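Local coordinates for protein fumarate reductase iron-sulfur subunit (Mycolicibacterium smegmatis, PDB 7D6V) that probably relays electrons through its three iron-sulfur clusters, from succinate oxidation in the flavoprotein subunit towards quinone, as part of mycobacterial succinate dehydrogenase Sdh1, at residues I37-L40 and Q41-T45. Sequence-based numbering, arbitrary orientation.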
ATOM      1  N   ILE B  37      16.922   1.021 -12.977  1.00 17.53           N
ATOM      2  CA  ILE B  37      16.270   0.190 -13.984  1.00 17.53           C
ATOM      3  C   ILE B  37      15.658   1.056 -15.077  1.00 17.53           C
ATOM      4  O   ILE B  37      15.730   0.725 -16.265  1.00 17.53           O
ATOM      5  CB  ILE B  37      15.221  -0.723 -13.322  1.00 17.53           C
ATOM      6  CG1 ILE B  37      15.885  -1.627 -12.286  1.00 17.53           C
ATOM      7  CG2 ILE B  37      14.504  -1.559 -14.361  1.00 17.53           C
ATOM      8  CD1 ILE B  37      16.811  -2.661 -12.875  1.00 17.53           C
ATOM      9  N   HIS B  38      15.040   2.176 -14.694  1.00 17.25           N
ATOM     10  CA  HIS B  38      14.466   3.086 -15.681  1.00 17.25           C
ATOM     11  C   HIS B  38      15.542   3.685 -16.578  1.00 17.25           C
ATOM     12  O   HIS B  38      15.344   3.822 -17.792  1.00 17.25           O
ATOM     13  CB  HIS B  38      13.684   4.192 -14.979  1.00 17.25           C
ATOM     14  CG  HIS B  38      12.375   3.741 -14.414  1.00 17.25           C
ATOM     15  ND1 HIS B  38      11.641   4.505 -13.534  1.00 17.25           N
ATOM     16  CD2 HIS B  38      11.669   2.601 -14.601  1.00 17.25           C
ATOM     17  CE1 HIS B  38      10.539   3.856 -13.205  1.00 17.25           C
ATOM     18  NE2 HIS B  38      10.533   2.698 -13.838  1.00 17.25           N
ATOM     19  N   ARG B  39      16.680   4.066 -15.997  1.00 19.49           N
ATOM     20  CA  ARG B  39      17.781   4.586 -16.800  1.00 19.49           C
ATOM     21  C   ARG B  39      18.312   3.529 -17.760  1.00 19.49           C
ATOM     22  O   ARG B  39      18.619   3.827 -18.921  1.00 19.49           O
ATOM     23  CB  ARG B  39      18.900   5.096 -15.894  1.00 19.49           C
ATOM     24  CG  ARG B  39      19.892   5.993 -16.605  1.00 19.49           C
ATOM     25  CD  ARG B  39      21.075   6.331 -15.725  1.00 19.49           C
ATOM     26  NE  ARG B  39      20.682   6.548 -14.337  1.00 19.49           N
ATOM     27  CZ  ARG B  39      20.219   7.698 -13.861  1.00 19.49           C
ATOM     28  NH1 ARG B  39      20.080   8.744 -14.662  1.00 19.49           N
ATOM     29  NH2 ARG B  39      19.889   7.802 -12.583  1.00 19.49           N
ATOM     30  N   LEU B  40      18.424   2.285 -17.293  1.00 17.79           N
ATOM     31  CA  LEU B  40      18.857   1.200 -18.167  1.00 17.79           C
ATOM     32  C   LEU B  40      17.862   0.972 -19.299  1.00 17.79           C
ATOM     33  O   LEU B  40      18.257   0.694 -20.436  1.00 17.79           O
ATOM     34  CB  LEU B  40      19.051  -0.073 -17.346  1.00 17.79           C
ATOM     35  CG  LEU B  40      19.652  -1.280 -18.057  1.00 17.79           C
ATOM     36  CD1 LEU B  40      21.087  -1.008 -18.448  1.00 17.79           C
ATOM     37  CD2 LEU B  40      19.556  -2.507 -17.171  1.00 17.79           C
ATOM     38  N   GLN B  41      16.567   1.075 -19.001  1.00 17.52           N
ATOM     39  CA  GLN B  41      15.548   0.955 -20.039  1.00 17.52           C
ATOM     40  C   GLN B  41      15.670   2.064 -21.071  1.00 17.52           C
ATOM     41  O   GLN B  41      15.582   1.814 -22.278  1.00 17.52           O
ATOM     42  CB  GLN B  41      14.159   0.983 -19.410  1.00 17.52           C
ATOM     43  CG  GLN B  41      13.497  -0.363 -19.291  1.00 17.52           C
ATOM     44  CD  GLN B  41      12.086  -0.253 -18.774  1.00 17.52           C
ATOM     45  OE1 GLN B  41      11.688   0.783 -18.249  1.00 17.52           O
ATOM     46  NE2 GLN B  41      11.316  -1.320 -18.925  1.00 17.52           N
ATOM     47  N   ALA B  42      15.865   3.299 -20.617  1.00 17.86           N
ATOM     48  CA  ALA B  42      15.905   4.433 -21.527  1.00 17.86           C
ATOM     49  C   ALA B  42      17.231   4.566 -22.260  1.00 17.86           C
ATOM     50  O   ALA B  42      17.307   5.332 -23.225  1.00 17.86           O
ATOM     51  CB  ALA B  42      15.607   5.725 -20.767  1.00 17.86           C
ATOM     52  N   THR B  43      18.271   3.849 -21.839  1.00 18.59           N
ATOM     53  CA  THR B  43      19.580   3.956 -22.472  1.00 18.59           C
ATOM     54  C   THR B  43      20.041   2.688 -23.174  1.00 18.59           C
ATOM     55  O   THR B  43      20.625   2.775 -24.253  1.00 18.59           O
ATOM     56  CB  THR B  43      20.636   4.360 -21.437  1.00 18.59           C
ATOM     57  OG1 THR B  43      20.627   3.426 -20.351  1.00 18.59           O
ATOM     58  CG2 THR B  43      20.354   5.754 -20.904  1.00 18.59           C
ATOM     59  N   GLN B  44      19.806   1.511 -22.603  1.00 17.66           N
ATOM     60  CA  GLN B  44      20.400   0.289 -23.133  1.00 17.66           C
ATOM     61  C   GLN B  44      19.392  -0.787 -23.503  1.00 17.66           C
ATOM     62  O   GLN B  44      19.552  -1.437 -24.538  1.00 17.66           O
ATOM     63  CB  GLN B  44      21.400  -0.288 -22.122  1.00 17.66           C
ATOM     64  CG  GLN B  44      22.654   0.548 -21.946  1.00 17.66           C
ATOM     65  CD  GLN B  44      23.542   0.043 -20.828  1.00 17.66           C
ATOM     66  OE1 GLN B  44      23.690   0.694 -19.796  1.00 17.66           O
ATOM     67  NE2 GLN B  44      24.143  -1.120 -21.029  1.00 17.66           N
ATOM     68  N   THR B  45      18.355  -0.997 -22.690  1.00 16.76           N
ATOM     69  CA  THR B  45      17.432  -2.122 -22.840  1.00 16.76           C
ATOM     70  C   THR B  45      16.004  -1.598 -22.910  1.00 16.76           C
ATOM     71  O   THR B  45      15.268  -1.639 -21.913  1.00 16.76           O
ATOM     72  CB  THR B  45      17.579  -3.119 -21.693  1.00 16.76           C
ATOM     73  OG1 THR B  45      17.134  -2.515 -20.473  1.00 16.76           O
ATOM     74  CG2 THR B  45      19.023  -3.547 -21.538  1.00 16.76           C
TER
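The C-terminal end of helix 33-43, the helix that packs on strand 17-27 in the 2Fe-2S domain of the plant-type ferredoxin (beta-grasp) family, is closed by bonds that converge on the carbonyl of Leu40. Upstream the pattern is alpha-helical: Gln41 N donates to Ile37 O and Ala42 N to His38 O, both at 2.9 Å. At the end, Leu40 O accepts Gln44 N and Thr45 N, each at 2.8 Å. The two donors come from opposite faces of the carbonyl plane, and the Thr45 bond is the straighter, with an N-H...O angle of 168°. Thr45 OG1 adds a weak, longer bond to the same oxygen and lies 3.7 Å from Leu40 CG, packing against the base of the leucine side chain. Thr43 turns its hydroxyl back to the preceding turn: chi1 of 56° sets OG1 between backbone N and carbonyl carbon, from where it donates to Arg39 O, though the modelled length is doubtful; Thr43 N reaches that oxygen only weakly. On another side of the helix, the Gln41 amide runs alongside the His38 imidazole, their planes 13° apart; Gln41 NE2 bonds to Leu48 O, tying the helix to the following loop, and His38 meets the ring of Trp52. Helix termination thus rests mainly on Gln44 N (i+4) and Thr45 N (i+5, one residue beyond the alpha-helical spacing) at Leu40 O, the threonine hydroxyls probably assisting.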